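Local coordinates for sulfoquinovosidase (Escherichia coli, PDB 5AEG), which hydrolyses sulfoquinovosyl diacylglycerides and simple sulfoquinovosides such as sulfoquinovosyl glycerol, releasing sulfoquinovose for sulfoglycolysis, at residues W252-G264 with M275-D289. Sequence-based numbering, arbitrary orientation.
Sequences WIYDGVTLGIQGG and MRNAGVKVNGIWAQD
Asn283 meets Trp252 and Thr258 where two neighbouring parallel strands of the family 31 TIM barrel, 257-260 and 282-286, run side by side in a beta-alpha-beta unit connected through helix 265-277. The pair illustrates how a beta bulge can put a strand side chain between two segments: Val257 pairs with Val282 but Thr258 with Gly284, leaving Asn283 as the extra residue, its CB directed toward 252-264. Asn283 CB lies 3.5 Å from Trp252 O, and Asn283 CG rests 3.4 Å from Gly256 O. Chi1 of 74° carries the amide over to that segment, and chi2 of -17° turns OD1 to Thr258 and ND2 to Trp252. Asn283 OD1 accepts from Thr258 OG1 at 2.7 Å, while ND2 gives an almost straight bond (171°) to Trp252 O, which lies in the amide plane. Asp255 N reaches the same carbonyl from its opposite face. These two direct bonds of Asn283 hold both ends of its amide, and a water donating to Thr258 OG1 and accepting from Asn283 ND2 adds a second link. With an alanine here, Trp252 O is likely to lose one of its two donors, Thr258 OG1 its acceptor and the water its ND2 donor. On the other side of the sheet, Leu259 CD1 packs 3.7 Å from Val282 CG1. Beyond the strands, substrate-binding Gln288 donates through NE2 to Gln262 OE1, and Asp289, also bonded to Tyr313, takes Gly263 N on the syn side of OD2 at 2.8 Å.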
loop_
_atom_site.group_PDB
_atom_site.type_symbol
_atom_site.label_atom_id
_atom_site.label_comp_id
_atom_site.label_asym_id
_atom_site.label_seq_id
_atom_site.Cartn_x
_atom_site.Cartn_y
_atom_site.Cartn_z
ATOM N N TRP A 252 -11.504 -3.387 19.045
ATOM C CA TRP A 252 -10.351 -3.602 19.900
ATOM C C TRP A 252 -9.026 -2.975 19.325
ATOM O O TRP A 252 -8.035 -2.771 20.066
ATOM C CB TRP A 252 -10.195 -5.100 20.243
ATOM C CG TRP A 252 -10.049 -5.993 19.046
ATOM C CD1 TRP A 252 -11.033 -6.702 18.451
ATOM C CD2 TRP A 252 -8.838 -6.287 18.313
ATOM N NE1 TRP A 252 -10.525 -7.434 17.432
ATOM C CE2 TRP A 252 -9.187 -7.189 17.308
ATOM C CE3 TRP A 252 -7.475 -5.920 18.469
ATOM C CZ2 TRP A 252 -8.271 -7.698 16.411
ATOM C CZ3 TRP A 252 -6.544 -6.427 17.589
ATOM C CH2 TRP A 252 -6.933 -7.329 16.573
ATOM N N ILE A 253 -9.028 -2.659 18.035
ATOM C CA ILE A 253 -7.877 -1.951 17.403
ATOM C C ILE A 253 -7.544 -0.630 18.069
ATOM O O ILE A 253 -6.386 -0.295 18.228
ATOM C CB ILE A 253 -8.093 -1.733 15.883
ATOM C CG1 ILE A 253 -8.178 -3.082 15.162
ATOM C CG2 ILE A 253 -6.904 -0.938 15.317
ATOM C CD1 ILE A 253 -6.881 -3.860 15.030
ATOM N N TYR A 254 -8.573 0.029 18.593
ATOM C CA TYR A 254 -8.418 1.307 19.241
ATOM C C TYR A 254 -7.939 1.248 20.687
ATOM O O TYR A 254 -7.704 2.311 21.317
ATOM C CB TYR A 254 -9.769 2.058 19.200
ATOM C CG TYR A 254 -10.363 2.129 17.844
ATOM C CD1 TYR A 254 -9.896 2.984 16.909
ATOM C CD2 TYR A 254 -11.459 1.369 17.514
ATOM C CE1 TYR A 254 -10.451 3.025 15.625
ATOM C CE2 TYR A 254 -12.015 1.388 16.254
ATOM C CZ TYR A 254 -11.486 2.234 15.313
ATOM O OH TYR A 254 -12.017 2.243 14.081
ATOM N N ASP A 255 -7.811 0.040 21.246
ATOM C CA ASP A 255 -7.624 -0.108 22.677
ATOM C C ASP A 255 -6.167 -0.164 23.141
ATOM O O ASP A 255 -5.883 -0.277 24.375
ATOM C CB ASP A 255 -8.401 -1.286 23.201
ATOM C CG ASP A 255 -9.868 -1.118 23.040
ATOM O OD1 ASP A 255 -10.388 -0.006 22.889
ATOM O OD2 ASP A 255 -10.525 -2.134 23.037
ATOM N N GLY A 256 -5.235 -0.043 22.217
ATOM C CA GLY A 256 -3.839 0.088 22.610
ATOM C C GLY A 256 -2.874 -0.381 21.543
ATOM O O GLY A 256 -3.263 -0.512 20.384
ATOM N N VAL A 257 -1.624 -0.648 21.963
ATOM C CA VAL A 257 -0.562 -1.104 21.029
ATOM C C VAL A 257 -0.583 -2.590 20.960
ATOM O O VAL A 257 -0.775 -3.261 21.999
ATOM C CB VAL A 257 0.825 -0.595 21.405
ATOM C CG1 VAL A 257 1.352 -1.068 22.762
ATOM C CG2 VAL A 257 1.849 -0.936 20.314
ATOM N N THR A 258 -0.349 -3.102 19.745
ATOM C CA THR A 258 -0.109 -4.541 19.533
ATOM C C THR A 258 1.417 -4.761 19.615
ATOM O O THR A 258 2.206 -4.196 18.818
ATOM C CB THR A 258 -0.707 -4.994 18.198
ATOM O OG1 THR A 258 -2.138 -4.914 18.240
ATOM C CG2 THR A 258 -0.238 -6.454 17.823
ATOM N N LEU A 259 1.867 -5.605 20.543
ATOM C CA LEU A 259 3.298 -5.772 20.769
ATOM C C LEU A 259 3.832 -6.853 19.878
ATOM O O LEU A 259 3.304 -7.980 19.888
ATOM C CB LEU A 259 3.580 -6.152 22.214
ATOM C CG LEU A 259 3.157 -5.173 23.256
ATOM C CD1 LEU A 259 3.215 -5.824 24.636
ATOM C CD2 LEU A 259 4.005 -3.939 23.271
ATOM N N GLY A 260 4.864 -6.533 19.076
ATOM C CA GLY A 260 5.553 -7.516 18.161
ATOM C C GLY A 260 6.575 -8.193 19.010
ATOM O O GLY A 260 7.497 -7.569 19.538
ATOM N N ILE A 261 6.324 -9.488 19.217
ATOM C CA ILE A 261 7.179 -10.329 20.049
ATOM C C ILE A 261 7.472 -11.662 19.317
ATOM O O ILE A 261 6.617 -12.188 18.685
ATOM C CB ILE A 261 6.549 -10.600 21.399
ATOM C CG1 ILE A 261 6.095 -9.285 22.112
ATOM C CG2 ILE A 261 7.541 -11.393 22.269
ATOM C CD1 ILE A 261 5.207 -9.485 23.338
ATOM N N GLN A 262 8.705 -12.145 19.432
ATOM C CA GLN A 262 9.054 -13.495 19.004
ATOM C C GLN A 262 9.730 -14.195 20.205
ATOM O O GLN A 262 10.138 -13.552 21.165
ATOM C CB GLN A 262 10.001 -13.406 17.823
ATOM C CG GLN A 262 9.406 -12.694 16.614
ATOM C CD GLN A 262 10.357 -12.554 15.435
ATOM O OE1 GLN A 262 10.267 -13.315 14.458
ATOM N NE2 GLN A 262 11.192 -11.573 15.473
ATOM N N GLY A 263 9.829 -15.502 20.114
ATOM C CA GLY A 263 10.579 -16.272 21.096
ATOM C C GLY A 263 9.787 -17.162 22.022
ATOM O O GLY A 263 10.382 -17.730 22.993
ATOM N N GLY A 264 8.489 -17.259 21.775
ATOM C CA GLY A 264 7.604 -18.205 22.372
ATOM C C GLY A 264 6.678 -17.666 23.490
ATOM O O GLY A 264 6.651 -16.478 23.798
ATOM N N MET A 275 4.841 -4.492 30.262
ATOM C CA MET A 275 4.206 -3.294 29.649
ATOM C C MET A 275 2.918 -2.923 30.377
ATOM O O MET A 275 2.727 -1.735 30.713
ATOM C CB MET A 275 3.939 -3.532 28.178
ATOM C CG MET A 275 5.252 -3.702 27.372
ATOM S SD MET A 275 6.489 -2.433 27.462
ATOM C CE MET A 275 5.910 -1.296 26.181
ATOM N N ARG A 276 2.045 -3.909 30.556
ATOM C CA ARG A 276 0.737 -3.670 31.202
ATOM C C ARG A 276 0.954 -3.139 32.625
ATOM O O ARG A 276 0.237 -2.197 33.028
ATOM C CB ARG A 276 -0.091 -4.914 31.266
ATOM C CG ARG A 276 -0.961 -5.158 30.071
ATOM C CD ARG A 276 -1.916 -6.280 30.336
ATOM N NE ARG A 276 -1.311 -7.449 31.085
ATOM C CZ ARG A 276 -1.847 -8.675 31.120
ATOM N NH1 ARG A 276 -3.004 -8.917 30.507
ATOM N NH2 ARG A 276 -1.229 -9.674 31.762
ATOM N N ASN A 277 1.929 -3.680 33.366
ATOM C CA ASN A 277 2.131 -3.245 34.747
ATOM C C ASN A 277 2.772 -1.896 34.892
ATOM O O ASN A 277 2.699 -1.329 35.944
ATOM C CB ASN A 277 2.948 -4.261 35.581
ATOM C CG ASN A 277 2.274 -5.594 35.717
ATOM O OD1 ASN A 277 1.083 -5.784 35.475
ATOM N ND2 ASN A 277 3.057 -6.555 36.067
ATOM N N ALA A 278 3.399 -1.383 33.846
ATOM C CA ALA A 278 3.891 -0.031 33.782
ATOM C C ALA A 278 2.871 0.923 33.237
ATOM O O ALA A 278 3.184 2.061 33.051
ATOM C CB ALA A 278 5.144 0.039 32.923
ATOM N N GLY A 279 1.650 0.535 32.975
ATOM C CA GLY A 279 0.648 1.553 32.520
ATOM C C GLY A 279 0.484 1.618 30.987
ATOM O O GLY A 279 -0.263 2.449 30.476
ATOM N N VAL A 280 1.114 0.707 30.236
ATOM C CA VAL A 280 0.942 0.706 28.751
ATOM C C VAL A 280 -0.407 0.089 28.405
ATOM O O VAL A 280 -0.763 -0.941 28.908
ATOM C CB VAL A 280 2.107 -0.012 28.022
ATOM C CG1 VAL A 280 1.947 0.096 26.494
ATOM C CG2 VAL A 280 3.448 0.587 28.449
ATOM N N LYS A 281 -1.143 0.731 27.493
ATOM C CA LYS A 281 -2.362 0.171 26.964
ATOM C C LYS A 281 -1.967 -0.793 25.847
ATOM O O LYS A 281 -1.458 -0.324 24.785
ATOM C CB LYS A 281 -3.305 1.238 26.396
ATOM C CG LYS A 281 -3.615 2.425 27.312
ATOM C CD LYS A 281 -4.103 1.947 28.654
ATOM C CE LYS A 281 -4.764 3.100 29.423
ATOM N NZ LYS A 281 -3.688 3.913 30.033
ATOM N N VAL A 282 -2.257 -2.060 26.071
ATOM C CA VAL A 282 -1.829 -3.153 25.182
ATOM C C VAL A 282 -3.069 -3.865 24.741
ATOM O O VAL A 282 -3.826 -4.372 25.582
ATOM C CB VAL A 282 -0.883 -4.150 25.868
ATOM C CG1 VAL A 282 -0.444 -5.243 24.883
ATOM C CG2 VAL A 282 0.367 -3.498 26.364
ATOM N N ASN A 283 -3.308 -3.918 23.441
ATOM C CA ASN A 283 -4.491 -4.604 22.918
ATOM C C ASN A 283 -4.192 -5.969 22.314
ATOM O O ASN A 283 -5.113 -6.700 21.820
ATOM C CB ASN A 283 -5.214 -3.733 21.910
ATOM C CG ASN A 283 -4.503 -3.625 20.554
ATOM O OD1 ASN A 283 -3.324 -3.935 20.414
ATOM N ND2 ASN A 283 -5.246 -3.190 19.559
ATOM N N GLY A 284 -2.906 -6.302 22.260
ATOM C CA GLY A 284 -2.516 -7.482 21.472
ATOM C C GLY A 284 -1.068 -7.848 21.532
ATOM O O GLY A 284 -0.212 -7.026 21.842
ATOM N N ILE A 285 -0.823 -9.077 21.138
ATOM C CA ILE A 285 0.464 -9.644 20.876
ATOM C C ILE A 285 0.486 -10.227 19.453
ATOM O O ILE A 285 -0.363 -11.048 19.094
ATOM C CB ILE A 285 0.682 -10.816 21.863
ATOM C CG1 ILE A 285 0.753 -10.240 23.309
ATOM C CG2 ILE A 285 1.981 -11.554 21.540
ATOM C CD1 ILE A 285 0.862 -11.319 24.333
ATOM N N TRP A 286 1.461 -9.835 18.698
ATOM C CA TRP A 286 1.617 -10.270 17.292
ATOM C C TRP A 286 2.970 -11.029 17.283
ATOM O O TRP A 286 4.027 -10.453 17.523
ATOM C CB TRP A 286 1.716 -9.045 16.361
ATOM C CG TRP A 286 2.172 -9.492 14.992
ATOM C CD1 TRP A 286 1.596 -10.443 14.227
ATOM C CD2 TRP A 286 3.369 -9.104 14.330
ATOM N NE1 TRP A 286 2.328 -10.646 13.074
ATOM C CE2 TRP A 286 3.429 -9.821 13.112
ATOM C CE3 TRP A 286 4.333 -8.161 14.591
ATOM C CZ2 TRP A 286 4.515 -9.703 12.229
ATOM C CZ3 TRP A 286 5.377 -7.990 13.655
ATOM C CH2 TRP A 286 5.468 -8.787 12.532
ATOM N N ALA A 287 2.883 -12.341 17.125
ATOM C CA ALA A 287 4.034 -13.244 17.212
ATOM C C ALA A 287 4.154 -13.968 15.875
ATOM O O ALA A 287 3.483 -15.009 15.618
ATOM C CB ALA A 287 3.816 -14.276 18.349
ATOM N N GLN A 288 4.977 -13.434 15.002
ATOM C CA GLN A 288 5.084 -14.041 13.668
ATOM C C GLN A 288 5.744 -15.466 13.652
ATOM O O GLN A 288 5.569 -16.191 12.640
ATOM C CB GLN A 288 5.767 -13.117 12.695
ATOM C CG GLN A 288 7.218 -12.777 13.014
ATOM C CD GLN A 288 7.892 -11.985 11.897
ATOM O OE1 GLN A 288 7.299 -11.731 10.833
ATOM N NE2 GLN A 288 9.199 -11.724 12.091
ATOM N N ASP A 289 6.480 -15.801 14.717
ATOM C CA ASP A 289 7.070 -17.165 14.872
ATOM C C ASP A 289 6.161 -18.211 15.521
ATOM O O ASP A 289 6.687 -19.265 15.899
ATOM C CB ASP A 289 8.493 -17.111 15.572
ATOM C CG ASP A 289 8.451 -16.622 16.958
ATOM O OD1 ASP A 289 7.501 -15.868 17.268
ATOM O OD2 ASP A 289 9.313 -17.009 17.787
HETATM O O HOH W 1 -3.739 -3.118 16.899
#